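PDB 3M1T: putative phosphohydrolase from Shewanella amazonensis, which is of unknown function but carries an HDOD domain related to HD-type phosphohydrolases and probably acts in signal transduction. Local coordinates for residues T126-G135 against S212-M220; V91-F101 against I136-N147. One frame throughout, in Å; residues are numbered along the deposited sequence.

Contact 1: residues T126-G135 against S212-M220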
ATOM      1  N   THR A 126       1.140  -4.825 -16.426  1.00 17.34           N
ATOM      2  CA  THR A 126       2.242  -4.206 -15.647  1.00 17.09           C
ATOM      3  C   THR A 126       2.731  -5.200 -14.595  1.00 16.64           C
ATOM      4  O   THR A 126       2.122  -6.284 -14.443  1.00 18.60           O
ATOM      5  CB  THR A 126       1.762  -2.886 -15.036  1.00 17.24           C
ATOM      6  OG1 THR A 126       0.684  -3.171 -14.125  1.00 15.61           O
ATOM      7  CG2 THR A 126       1.197  -1.943 -16.141  1.00 16.19           C
ATOM      8  N   LEU A 127       3.819  -4.865 -13.887  0.80 16.87           N
ATOM      9  CA  LEU A 127       4.400  -5.822 -12.944  0.80 16.35           C
ATOM     10  C   LEU A 127       3.470  -5.961 -11.728  0.80 15.57           C
ATOM     11  O   LEU A 127       3.196  -4.989 -11.035  0.80 14.42           O
ATOM     12  CB  LEU A 127       5.794  -5.413 -12.476  0.80 17.59           C
ATOM     13  CG  LEU A 127       6.444  -6.431 -11.522  0.80 20.35           C
ATOM     14  CD1 LEU A 127       6.755  -7.769 -12.216  0.80 21.03           C
ATOM     15  CD2 LEU A 127       7.712  -5.822 -10.910  0.80 23.38           C
ATOM     16  N   PRO A 128       3.007  -7.176 -11.446  1.00 15.52           N
ATOM     17  CA  PRO A 128       2.004  -7.291 -10.379  1.00 15.87           C
ATOM     18  C   PRO A 128       2.582  -7.015  -8.995  1.00 15.24           C
ATOM     19  O   PRO A 128       1.911  -6.428  -8.164  1.00 14.95           O
ATOM     20  CB  PRO A 128       1.479  -8.724 -10.536  1.00 16.70           C
ATOM     21  CG  PRO A 128       1.699  -9.001 -12.032  1.00 16.88           C
ATOM     22  CD  PRO A 128       3.048  -8.390 -12.285  1.00 16.84           C
ATOM     23  N   GLU A 129       3.852  -7.347  -8.791  1.00 16.00           N
ATOM     24  CA  GLU A 129       4.502  -7.108  -7.505  1.00 16.21           C
ATOM     25  C   GLU A 129       4.711  -5.611  -7.249  1.00 13.77           C
ATOM     26  O   GLU A 129       4.655  -5.156  -6.104  1.00 12.99           O
ATOM     27  CB  GLU A 129       5.794  -7.887  -7.399  1.00 18.27           C
ATOM     28  CG  GLU A 129       5.563  -9.419  -7.208  1.00 22.91           C
ATOM     29  CD  GLU A 129       5.049 -10.134  -8.452  1.00 27.39           C
ATOM     30  OE1 GLU A 129       5.202  -9.569  -9.559  1.00 28.23           O
ATOM     31  OE2 GLU A 129       4.502 -11.265  -8.308  1.00 28.60           O
ATOM     32  N   GLU A 130       4.905  -4.808  -8.296  1.00 13.54           N
ATOM     33  CA  GLU A 130       4.991  -3.382  -8.119  1.00 12.35           C
ATOM     34  C   GLU A 130       3.660  -2.811  -7.616  1.00 11.49           C
ATOM     35  O   GLU A 130       3.607  -1.949  -6.722  1.00  9.95           O
ATOM     36  CB  GLU A 130       5.418  -2.701  -9.449  1.00 13.44           C
ATOM     37  CG  GLU A 130       5.407  -1.221  -9.387  1.00 16.05           C
ATOM     38  CD  GLU A 130       5.377  -0.596 -10.789  1.00 20.01           C
ATOM     39  OE1 GLU A 130       4.426  -0.822 -11.616  1.00 20.75           O
ATOM     40  OE2 GLU A 130       6.329   0.128 -11.025  1.00 19.88           O
ATOM     41  N   ALA A 131       2.549  -3.281  -8.197  1.00 10.55           N
ATOM     42  CA  ALA A 131       1.241  -2.803  -7.777  1.00 10.66           C
ATOM     43  C   ALA A 131       0.922  -3.231  -6.361  1.00  9.37           C
ATOM     44  O   ALA A 131       0.367  -2.467  -5.583  1.00  9.51           O
ATOM     45  CB  ALA A 131       0.149  -3.316  -8.761  1.00 10.31           C
ATOM     46  N   PHE A 132       1.299  -4.452  -6.015  1.00 10.87           N
ATOM     47  CA  PHE A 132       1.101  -4.919  -4.634  1.00 10.56           C
ATOM     48  C   PHE A 132       1.848  -3.972  -3.658  1.00  9.93           C
ATOM     49  O   PHE A 132       1.295  -3.514  -2.637  1.00 10.02           O
ATOM     50  CB  PHE A 132       1.584  -6.369  -4.466  1.00 10.48           C
ATOM     51  CG  PHE A 132       1.293  -6.929  -3.104  1.00 11.98           C
ATOM     52  CD1 PHE A 132       2.139  -6.702  -2.040  1.00 14.18           C
ATOM     53  CD2 PHE A 132       0.148  -7.686  -2.901  1.00 16.00           C
ATOM     54  CE1 PHE A 132       1.820  -7.216  -0.757  1.00 17.17           C
ATOM     55  CE2 PHE A 132      -0.161  -8.236  -1.636  1.00 15.12           C
ATOM     56  CZ  PHE A 132       0.667  -7.976  -0.578  1.00 16.58           C
ATOM     57  N   THR A 133       3.095  -3.646  -3.996  1.00 10.47           N
ATOM     58  CA  THR A 133       3.868  -2.793  -3.123  1.00 10.74           C
ATOM     59  C   THR A 133       3.291  -1.407  -2.990  1.00  9.91           C
ATOM     60  O   THR A 133       3.287  -0.814  -1.921  1.00 10.53           O
ATOM     61  CB  THR A 133       5.373  -2.773  -3.567  1.00 10.36           C
ATOM     62  OG1 THR A 133       5.889  -4.095  -3.449  1.00 14.63           O
ATOM     63  CG2 THR A 133       6.219  -1.838  -2.695  1.00 11.54           C
ATOM     64  N   CYS A 134       2.797  -0.864  -4.090  1.00 10.34           N
ATOM     65  CA  CYS A 134       2.129   0.406  -4.068  1.00 10.27           C
ATOM     66  C   CYS A 134       0.936   0.360  -3.089  1.00 10.84           C
ATOM     67  O   CYS A 134       0.768   1.272  -2.309  1.00 10.69           O
ATOM     68  CB  CYS A 134       1.701   0.770  -5.485  1.00 11.09           C
ATOM     69  SG  CYS A 134       1.311   2.531  -5.690  1.00 13.56           S
ATOM     70  N   GLY A 135       0.145  -0.717  -3.142  1.00  9.98           N
ATOM     71  CA  GLY A 135      -0.892  -0.923  -2.176  1.00 11.65           C
ATOM     72  C   GLY A 135      -0.408  -0.948  -0.729  1.00 10.19           C
ATOM     73  O   GLY A 135      -1.005  -0.271   0.134  1.00 11.60           O
ATOM     74  N   SER A 212      -0.583   8.135 -14.466  1.00 11.12           N
ATOM     75  CA  SER A 212       0.037   7.055 -13.681  1.00 11.13           C
ATOM     76  C   SER A 212      -0.943   5.883 -13.580  1.00 11.43           C
ATOM     77  O   SER A 212      -1.986   5.982 -12.910  1.00 11.02           O
ATOM     78  CB  SER A 212       0.338   7.530 -12.267  1.00 11.07           C
ATOM     79  OG  SER A 212       0.680   6.442 -11.381  1.00 11.17           O
ATOM     80  N   LYS A 213      -0.569   4.772 -14.205  1.00 12.15           N
ATOM     81  CA  LYS A 213      -1.393   3.554 -14.045  1.00 10.86           C
ATOM     82  C   LYS A 213      -1.502   3.093 -12.592  1.00 11.23           C
ATOM     83  O   LYS A 213      -2.559   2.666 -12.147  1.00 10.51           O
ATOM     84  CB  LYS A 213      -0.912   2.441 -14.936  1.00 13.10           C
ATOM     85  CG  LYS A 213      -1.113   2.729 -16.424  1.00 15.90           C
ATOM     86  CD  LYS A 213      -0.438   1.658 -17.303  1.00 20.18           C
ATOM     87  CE  LYS A 213      -0.726   1.962 -18.805  1.00 25.33           C
ATOM     88  NZ  LYS A 213       0.173   1.090 -19.626  1.00 27.56           N
ATOM     89  N   LEU A 214      -0.398   3.195 -11.844  1.00 10.19           N
ATOM     90  CA  LEU A 214      -0.459   2.815 -10.449  1.00  9.82           C
ATOM     91  C   LEU A 214      -1.448   3.642  -9.639  1.00  8.90           C
ATOM     92  O   LEU A 214      -2.161   3.088  -8.813  1.00 10.30           O
ATOM     93  CB  LEU A 214       0.935   2.856  -9.802  1.00 10.52           C
ATOM     94  CG  LEU A 214       1.840   1.719 -10.200  1.00 10.60           C
ATOM     95  CD1 LEU A 214       3.258   2.081  -9.680  1.00 11.28           C
ATOM     96  CD2 LEU A 214       1.421   0.348  -9.503  1.00 10.69           C
ATOM     97  N   ALA A 215      -1.517   4.947  -9.872  1.00  9.14           N
ATOM     98  CA  ALA A 215      -2.477   5.786  -9.191  1.00  8.88           C
ATOM     99  C   ALA A 215      -3.899   5.376  -9.578  1.00  8.23           C
ATOM    100  O   ALA A 215      -4.738   5.344  -8.710  1.00  9.37           O
ATOM    101  CB  ALA A 215      -2.260   7.276  -9.494  1.00  8.77           C
ATOM    102  N   GLY A 216      -4.087   5.053 -10.837  1.00  9.73           N
ATOM    103  CA  GLY A 216      -5.417   4.599 -11.311  1.00  9.85           C
ATOM    104  C   GLY A 216      -5.796   3.300 -10.636  1.00  9.95           C
ATOM    105  O   GLY A 216      -6.954   3.105 -10.210  1.00 10.03           O
HETATM  106  N   MSE A 217      -4.836   2.381 -10.567  1.00  9.67           N
HETATM  107  CA  MSE A 217      -5.068   1.094  -9.855  1.00 10.41           C
HETATM  108  C   MSE A 217      -5.427   1.335  -8.409  1.00 11.17           C
HETATM  109  O   MSE A 217      -6.356   0.686  -7.851  1.00 10.67           O
HETATM  110  CB  MSE A 217      -3.834   0.167  -9.923  1.00 10.78           C
HETATM  111  CG  MSE A 217      -3.597  -0.456 -11.299  1.00 10.39           C
HETATM  112 SE   MSE A 217      -2.077  -1.572 -11.318  0.75  9.09          SE
HETATM  113  CE  MSE A 217      -0.863  -0.526 -12.407  1.00 11.56           C
ATOM    114  N   LEU A 218      -4.661   2.199  -7.708  1.00 10.75           N
ATOM    115  CA  LEU A 218      -4.970   2.502  -6.330  1.00 10.47           C
ATOM    116  C   LEU A 218      -6.381   3.059  -6.198  1.00 10.79           C
ATOM    117  O   LEU A 218      -7.171   2.634  -5.322  1.00 11.09           O
ATOM    118  CB  LEU A 218      -3.989   3.464  -5.659  1.00 11.16           C
ATOM    119  CG  LEU A 218      -2.659   2.922  -5.238  1.00 12.25           C
ATOM    120  CD1 LEU A 218      -1.853   4.142  -4.723  1.00 11.90           C
ATOM    121  CD2 LEU A 218      -2.821   1.797  -4.183  1.00 13.26           C
ATOM    122  N   ALA A 219      -6.715   4.001  -7.060  1.00 10.04           N
ATOM    123  CA  ALA A 219      -8.052   4.631  -6.969  1.00 10.56           C
ATOM    124  C   ALA A 219      -9.164   3.576  -7.079  1.00 10.09           C
ATOM    125  O   ALA A 219     -10.126   3.562  -6.278  1.00 11.34           O
ATOM    126  CB  ALA A 219      -8.198   5.691  -8.024  1.00  9.13           C
HETATM  127  N   MSE A 220      -9.013   2.699  -8.057  1.00 10.41           N
HETATM  128  CA  MSE A 220      -9.973   1.636  -8.322  1.00  9.76           C
HETATM  129  C   MSE A 220     -10.038   0.635  -7.167  1.00  9.68           C
HETATM  130  O   MSE A 220     -11.107   0.329  -6.619  1.00  9.81           O
HETATM  131  CB  MSE A 220      -9.657   0.966  -9.642  1.00  9.16           C
HETATM  132  CG  MSE A 220     -10.534  -0.246  -9.918  1.00 10.92           C
HETATM  133 SE   MSE A 220     -10.667  -0.511 -11.829  0.75  8.90          SE
HETATM  134  CE  MSE A 220     -12.181  -1.784 -11.815  1.00  9.27           C
TER

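Contact 2: residues V91-F101 against I136-N147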
ATOM      1  N   VAL A  91       8.014  -2.763   6.128  1.00 12.86           N
ATOM      2  CA  VAL A  91       7.195  -1.596   6.268  1.00 13.01           C
ATOM      3  C   VAL A  91       6.277  -1.684   7.508  1.00 13.07           C
ATOM      4  O   VAL A  91       6.216  -0.736   8.299  1.00 14.18           O
ATOM      5  CB  VAL A  91       6.394  -1.341   4.968  1.00 13.38           C
ATOM      6  CG1 VAL A  91       5.358  -0.253   5.189  1.00 13.65           C
ATOM      7  CG2 VAL A  91       7.365  -0.998   3.781  1.00 12.84           C
ATOM      8  N   VAL A  92       5.609  -2.810   7.678  1.00 13.34           N
ATOM      9  CA  VAL A  92       4.742  -3.047   8.843  1.00 14.18           C
ATOM     10  C   VAL A  92       5.523  -2.865  10.140  1.00 15.22           C
ATOM     11  O   VAL A  92       5.088  -2.189  11.056  1.00 16.80           O
ATOM     12  CB  VAL A  92       4.069  -4.458   8.774  1.00 13.34           C
ATOM     13  CG1 VAL A  92       3.467  -4.836  10.167  1.00 16.75           C
ATOM     14  CG2 VAL A  92       3.008  -4.504   7.623  1.00 14.33           C
ATOM     15  N   GLY A  93       6.749  -3.394  10.188  1.00 15.12           N
ATOM     16  CA  GLY A  93       7.587  -3.273  11.377  1.00 15.37           C
ATOM     17  C   GLY A  93       8.024  -1.861  11.687  1.00 16.99           C
ATOM     18  O   GLY A  93       8.362  -1.561  12.832  1.00 18.82           O
ATOM     19  N   ALA A  94       8.128  -1.020  10.667  1.00 17.30           N
ATOM     20  CA  ALA A  94       8.571   0.345  10.814  1.00 18.94           C
ATOM     21  C   ALA A  94       7.365   1.237  11.164  1.00 22.78           C
ATOM     22  O   ALA A  94       7.599   2.363  11.486  1.00 26.76           O
ATOM     23  CB  ALA A  94       9.238   0.804   9.564  1.00 19.92           C
ATOM     24  N   VAL A  95       6.135   0.704  11.184  1.00 23.37           N
ATOM     25  CA  VAL A  95       4.945   1.537  11.577  1.00 23.25           C
ATOM     26  C   VAL A  95       4.454   1.283  13.012  1.00 24.26           C
ATOM     27  O   VAL A  95       3.944   0.190  13.325  1.00 22.02           O
ATOM     28  CB  VAL A  95       3.843   1.386  10.531  1.00 22.73           C
ATOM     29  CG1 VAL A  95       2.453   1.996  11.001  1.00 23.28           C
ATOM     30  CG2 VAL A  95       4.338   1.972   9.193  1.00 22.19           C
ATOM     31  N   PRO A  96       4.592   2.315  13.878  1.00 26.36           N
ATOM     32  CA  PRO A  96       4.216   2.253  15.307  1.00 26.81           C
ATOM     33  C   PRO A  96       2.716   2.210  15.550  1.00 27.56           C
ATOM     34  O   PRO A  96       1.930   2.354  14.595  1.00 26.62           O
ATOM     35  CB  PRO A  96       4.764   3.571  15.870  1.00 27.12           C
ATOM     36  CG  PRO A  96       4.805   4.506  14.696  1.00 27.20           C
ATOM     37  CD  PRO A  96       5.177   3.642  13.507  1.00 26.92           C
ATOM     38  N   LYS A  97       2.322   1.988  16.806  1.00 26.99           N
ATOM     39  CA  LYS A  97       0.922   2.212  17.169  1.00 27.76           C
ATOM     40  C   LYS A  97       0.597   3.684  16.831  1.00 26.25           C
ATOM     41  O   LYS A  97       1.474   4.579  16.856  1.00 25.25           O
ATOM     42  CB  LYS A  97       0.643   1.816  18.641  1.00 28.36           C
ATOM     43  CG  LYS A  97       0.866   0.293  18.897  1.00 31.77           C
ATOM     44  CD  LYS A  97       0.043  -0.297  20.043  1.00 35.65           C
ATOM     45  CE  LYS A  97       0.121  -1.843  20.053  1.00 37.43           C
ATOM     46  NZ  LYS A  97      -0.556  -2.498  21.240  1.00 39.99           N
ATOM     47  N   VAL A  98      -0.660   3.878  16.443  1.00 26.06           N
ATOM     48  CA  VAL A  98      -1.201   5.178  16.138  1.00 24.87           C
ATOM     49  C   VAL A  98      -2.510   5.230  16.843  1.00 24.39           C
ATOM     50  O   VAL A  98      -3.372   4.353  16.641  1.00 24.08           O
ATOM     51  CB  VAL A  98      -1.384   5.370  14.580  1.00 24.51           C
ATOM     52  CG1 VAL A  98      -2.030   6.711  14.240  1.00 24.27           C
ATOM     53  CG2 VAL A  98      -0.077   5.235  13.870  1.00 23.45           C
ATOM     54  N   GLU A  99      -2.695   6.262  17.676  0.50 23.82           N
ATOM     55  CA  GLU A  99      -3.961   6.461  18.400  0.50 23.19           C
ATOM     56  C   GLU A  99      -5.130   6.369  17.451  0.50 24.41           C
ATOM     57  O   GLU A  99      -5.106   6.943  16.357  0.50 23.36           O
ATOM     58  CB  GLU A  99      -3.999   7.821  19.124  0.50 22.87           C
ATOM     59  CG  GLU A  99      -5.405   8.307  19.587  0.50 20.02           C
ATOM     60  CD  GLU A  99      -5.972   7.552  20.795  0.50 17.31           C
ATOM     61  OE1 GLU A  99      -5.250   6.748  21.354  0.50 11.69           O
ATOM     62  OE2 GLU A  99      -7.141   7.770  21.165  0.50 13.77           O
ATOM     63  N   GLY A 100      -6.163   5.647  17.877  1.00 24.97           N
ATOM     64  CA  GLY A 100      -7.376   5.490  17.104  1.00 26.23           C
ATOM     65  C   GLY A 100      -7.345   4.470  15.971  1.00 27.15           C
ATOM     66  O   GLY A 100      -8.326   4.358  15.215  1.00 28.42           O
ATOM     67  N   PHE A 101      -6.252   3.727  15.836  1.00 26.48           N
ATOM     68  CA  PHE A 101      -6.167   2.710  14.797  1.00 26.41           C
ATOM     69  C   PHE A 101      -5.913   1.369  15.394  1.00 25.22           C
ATOM     70  O   PHE A 101      -5.068   1.234  16.257  1.00 27.09           O
ATOM     71  CB  PHE A 101      -5.026   3.016  13.811  1.00 26.53           C
ATOM     72  CG  PHE A 101      -5.342   4.146  12.897  1.00 26.83           C
ATOM     73  CD1 PHE A 101      -5.092   5.448  13.295  1.00 30.05           C
ATOM     74  CD2 PHE A 101      -5.917   3.919  11.657  1.00 25.44           C
ATOM     75  CE1 PHE A 101      -5.410   6.521  12.461  1.00 29.84           C
ATOM     76  CE2 PHE A 101      -6.228   4.986  10.811  1.00 26.70           C
ATOM     77  CZ  PHE A 101      -5.986   6.283  11.228  1.00 27.61           C
ATOM     78  N   ILE A 136       0.696  -1.642  -0.475  1.00 11.28           N
ATOM     79  CA  ILE A 136       1.266  -1.696   0.885  1.00 11.46           C
ATOM     80  C   ILE A 136       1.562  -0.318   1.402  1.00 11.13           C
ATOM     81  O   ILE A 136       1.317  -0.039   2.551  1.00 11.40           O
ATOM     82  CB  ILE A 136       2.536  -2.550   0.933  1.00 11.71           C
ATOM     83  CG1 ILE A 136       2.171  -3.988   0.656  1.00 11.89           C
ATOM     84  CG2 ILE A 136       3.318  -2.345   2.274  1.00 13.83           C
ATOM     85  CD1 ILE A 136       1.082  -4.596   1.605  1.00 17.41           C
ATOM     86  N   LEU A 137       2.040   0.559   0.530  1.00 10.37           N
ATOM     87  CA  LEU A 137       2.514   1.898   0.928  1.00 10.22           C
ATOM     88  C   LEU A 137       1.414   2.962   0.922  1.00 10.79           C
ATOM     89  O   LEU A 137       1.613   4.062   1.438  1.00 10.98           O
ATOM     90  CB  LEU A 137       3.606   2.363  -0.028  1.00 10.34           C
ATOM     91  CG  LEU A 137       4.880   1.558  -0.010  1.00 10.38           C
ATOM     92  CD1 LEU A 137       5.843   1.965  -1.185  1.00 10.41           C
ATOM     93  CD2 LEU A 137       5.568   1.653   1.372  1.00 12.79           C
ATOM     94  N   HIS A 138       0.264   2.654   0.307  1.00 10.51           N
ATOM     95  CA  HIS A 138      -0.592   3.763  -0.112  1.00 11.02           C
ATOM     96  C   HIS A 138      -1.220   4.591   0.987  1.00 10.89           C
ATOM     97  O   HIS A 138      -1.532   5.784   0.769  1.00 12.05           O
ATOM     98  CB  HIS A 138      -1.724   3.266  -1.056  1.00 10.67           C
ATOM     99  CG  HIS A 138      -2.924   2.771  -0.351  1.00 12.17           C
ATOM    100  ND1 HIS A 138      -2.986   1.516   0.209  1.00 11.90           N
ATOM    101  CD2 HIS A 138      -4.158   3.333  -0.154  1.00 13.24           C
ATOM    102  CE1 HIS A 138      -4.193   1.326   0.712  1.00 14.21           C
ATOM    103  NE2 HIS A 138      -4.902   2.429   0.533  1.00 14.55           N
ATOM    104  N   SER A 139      -1.458   3.984   2.145  1.00 10.92           N
ATOM    105  CA  SER A 139      -2.235   4.647   3.192  1.00 12.26           C
ATOM    106  C   SER A 139      -1.394   5.075   4.379  1.00 13.11           C
ATOM    107  O   SER A 139      -1.893   5.543   5.403  1.00 11.96           O
ATOM    108  CB  SER A 139      -3.385   3.726   3.665  1.00 14.98           C
ATOM    109  OG  SER A 139      -4.391   4.527   4.279  1.00 17.95           O
ATOM    110  N   ILE A 140      -0.076   4.940   4.286  1.00 10.92           N
ATOM    111  CA  ILE A 140       0.744   5.272   5.445  1.00 10.68           C
ATOM    112  C   ILE A 140       0.683   6.768   5.802  1.00  9.42           C
ATOM    113  O   ILE A 140       0.859   7.127   6.960  1.00 10.32           O
ATOM    114  CB  ILE A 140       2.163   4.801   5.276  1.00 11.66           C
ATOM    115  CG1 ILE A 140       2.132   3.276   5.095  1.00 11.96           C
ATOM    116  CG2 ILE A 140       3.039   5.197   6.478  1.00 12.42           C
ATOM    117  CD1 ILE A 140       3.507   2.645   4.698  1.00 14.59           C
ATOM    118  N   GLY A 141       0.442   7.630   4.824  1.00  9.56           N
ATOM    119  CA  GLY A 141       0.329   9.062   5.080  1.00  8.96           C
ATOM    120  C   GLY A 141      -0.791   9.378   6.066  1.00  9.28           C
ATOM    121  O   GLY A 141      -0.641  10.325   6.826  1.00 10.08           O
ATOM    122  N   GLU A 142      -1.871   8.611   6.043  0.50 10.44           N
ATOM    123  CA  GLU A 142      -2.960   8.750   7.033  0.50 11.21           C
ATOM    124  C   GLU A 142      -2.361   8.685   8.455  0.50 11.01           C
ATOM    125  O   GLU A 142      -2.568   9.557   9.327  0.50 11.45           O
ATOM    126  CB  GLU A 142      -3.965   7.601   6.808  0.50 11.53           C
ATOM    127  CG  GLU A 142      -5.334   7.766   7.443  0.50 15.62           C
ATOM    128  CD  GLU A 142      -6.355   6.732   6.960  0.50 17.53           C
ATOM    129  OE1 GLU A 142      -6.032   5.840   6.134  0.50 18.16           O
ATOM    130  OE2 GLU A 142      -7.509   6.815   7.421  0.50 23.16           O
ATOM    131  N   LEU A 143      -1.582   7.641   8.675  1.00 10.48           N
ATOM    132  CA  LEU A 143      -0.918   7.414   9.970  1.00  9.35           C
ATOM    133  C   LEU A 143       0.064   8.521  10.338  1.00  9.67           C
ATOM    134  O   LEU A 143       0.135   8.963  11.485  1.00 11.34           O
ATOM    135  CB  LEU A 143      -0.243   6.033   9.977  1.00 11.29           C
ATOM    136  CG  LEU A 143      -1.193   4.881   9.657  1.00 13.76           C
ATOM    137  CD1 LEU A 143      -0.430   3.589   9.661  1.00 19.34           C
ATOM    138  CD2 LEU A 143      -2.439   4.813  10.641  1.00 16.69           C
ATOM    139  N   LEU A 144       0.829   8.996   9.352  1.00  9.74           N
ATOM    140  CA  LEU A 144       1.824  10.002   9.621  1.00  9.87           C
ATOM    141  C   LEU A 144       1.117  11.290  10.110  1.00  9.19           C
ATOM    142  O   LEU A 144       1.678  11.968  10.966  1.00 11.21           O
ATOM    143  CB  LEU A 144       2.608  10.324   8.329  1.00 11.79           C
ATOM    144  CG  LEU A 144       3.555   9.267   7.824  1.00 13.87           C
ATOM    145  CD1 LEU A 144       4.241   9.818   6.563  1.00 12.44           C
ATOM    146  CD2 LEU A 144       4.659   8.958   8.866  1.00 15.22           C
ATOM    147  N   ILE A 145       0.001  11.651   9.499  1.00 10.40           N
ATOM    148  CA  ILE A 145      -0.728  12.874   9.903  1.00  9.49           C
ATOM    149  C   ILE A 145      -1.250  12.777  11.335  1.00 10.78           C
ATOM    150  O   ILE A 145      -1.124  13.721  12.146  1.00 10.81           O
ATOM    151  CB  ILE A 145      -1.785  13.264   8.919  1.00  9.72           C
ATOM    152  CG1 ILE A 145      -1.143  13.711   7.581  1.00 12.41           C
ATOM    153  CG2 ILE A 145      -2.718  14.400   9.509  1.00 10.62           C
ATOM    154  CD1 ILE A 145      -2.104  13.959   6.549  1.00 12.17           C
ATOM    155  N   VAL A 146      -1.827  11.640  11.673  1.00 10.37           N
ATOM    156  CA  VAL A 146      -2.303  11.437  13.063  1.00 10.15           C
ATOM    157  C   VAL A 146      -1.168  11.542  14.055  1.00 11.80           C
ATOM    158  O   VAL A 146      -1.289  12.195  15.104  1.00 11.48           O
ATOM    159  CB  VAL A 146      -3.023  10.087  13.194  1.00  9.98           C
ATOM    160  CG1 VAL A 146      -3.350   9.753  14.711  1.00 10.65           C
ATOM    161  CG2 VAL A 146      -4.282  10.096  12.350  1.00 12.53           C
ATOM    162  N   ASN A 147      -0.033  10.919  13.746  1.00 11.49           N
ATOM    163  CA  ASN A 147       1.095  10.981  14.654  1.00 14.25           C
ATOM    164  C   ASN A 147       1.818  12.299  14.704  1.00 14.28           C
ATOM    165  O   ASN A 147       2.261  12.707  15.766  1.00 15.28           O
ATOM    166  CB  ASN A 147       2.011   9.811  14.390  1.00 15.13           C
ATOM    167  CG  ASN A 147       1.558   8.574  15.193  1.00 22.58           C
ATOM    168  OD1 ASN A 147       2.358   7.704  15.513  1.00 30.65           O
ATOM    169  ND2 ASN A 147       0.266   8.528  15.555  1.00 26.86           N
TER

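Contact 1: residues T126-G135 against S212-M220
An oblique helix pair of the all-helical HDOD-type fold sets E130, A131 and C134 against L214, M217 and L218. The axes of helices 128-135 and 213-220 approach to 10.1 Å with a signed crossing angle of -59°. No hydrogen bond spans the pair; 393 Å² is buried, with most of the close contacts between apolar atoms.

L214 takes the middle and divides its methyls between two kinds of surface. CD2 rests against the backbone, with L214 CD2 3.6 Å from A131 CA. CD1 stands over the flat face of a carboxylate, its nearest atom being E130 CD at 3.6 Å, with both oxygens only slightly farther. That carboxylate reaches the contact because E130 places CG opposite its backbone N (chi1 175°) and then runs on extended, past the end of L214. Replacing E130 with an alanine would probably leave L214 CD1 without the surface it lies on and open a gap toward H194 and L195 of helix 193-200, which the glutamate also touches.

At G135, too, a leucine methyl reaches the backbone itself: L218 CD2 lies 3.9 Å from G135 CA, while its other methyl, L218 CD1, meets C134 SG at 3.7 Å. Within this all-helical domain, helix 128-137 is packed on several sides, with F132 and T133 on helix 79-94, A131 on helix 103-124 and C134 on helix 193-200.

M217, present as selenomethionine, passes A131 with SE 3.8 Å from A131 CB, then bends at its last torsion so that M217 CE and T126 OG1 meet tip to tip at 3.5 Å. K213 CD crosses the T126 methyl from the first residue of its helix, just after the N-cap S212, whose OG accepts from A215 N (3.1 Å, N-H...O 162°).

Contact 2: residues V91-F101 against I136-N147
L143 meets V95, V98 and F101, and each of its branches has a different neighbour. At the root, L143 CB touches V98 CG2 at 4.0 Å. With CG opposite the carbonyl carbon (chi1 -56°), the two methyls are carried toward segment 91-101 although the bond from CA to CB does not aim there. At one tip, L143 CD1 comes within 3.6 Å of V95 CG1, the two side chains crossing nearly at a right angle. At the other, L143 CD2 makes a CH-pi contact, 3.5 Å from the F101 ring centroid and only 4° off the ring normal; its nearly equal distances to all six ring atoms confirm that it is centred.

The ring rim has a separate partner: V146 CG2 lies near the ring plane at F101 CE1. The type II turn from V98 to F101, with G100 in the positive-phi position and F101 N bonded to V98 O, returns the chain so that V98 and F101 both face helix 140-147.

V98 CG1 is crowded, 3.3 Å from V146 CG1, closer than usual van der Waals contact, and the N147 amide crosses the same valine obliquely. At the far end V91 spreads its methyls over the junction between helices 128-137 and 140-148, V91 CG1 lying 3.5 Å from I140 CD1 and V91 CG2 4.0 Å from L137 CD2.

No hydrogen bond spans the two segments. A loop leaving helix 79-94 thus lies along the helix after the H138-S139 break; in this HDOD domain H138-S139 probably occupies the place of the His-Asp pair of HD-superfamily enzymes, with serine where the aspartate would be.

Helix 128-137 joins the two contacts, whose centres are 19 Å apart: its earlier turns face helix 213-227 in contact 1, and its last turn meets V91 in contact 2. They touch directly where L218 CD2 of contact 1 packs 3.6 Å from H138 CB of contact 2. H138 ND1 is hydrogen-bonded to G135 O, and H138 O to Q202 NE2, so the histidine is tied to the end of the shared helix and to the chain near helix 193-200. If this position matches the metal-binding His-Asp pair of relatives, contact 1 borders it through L218, and contact 2 covers the helix that follows, 140-148.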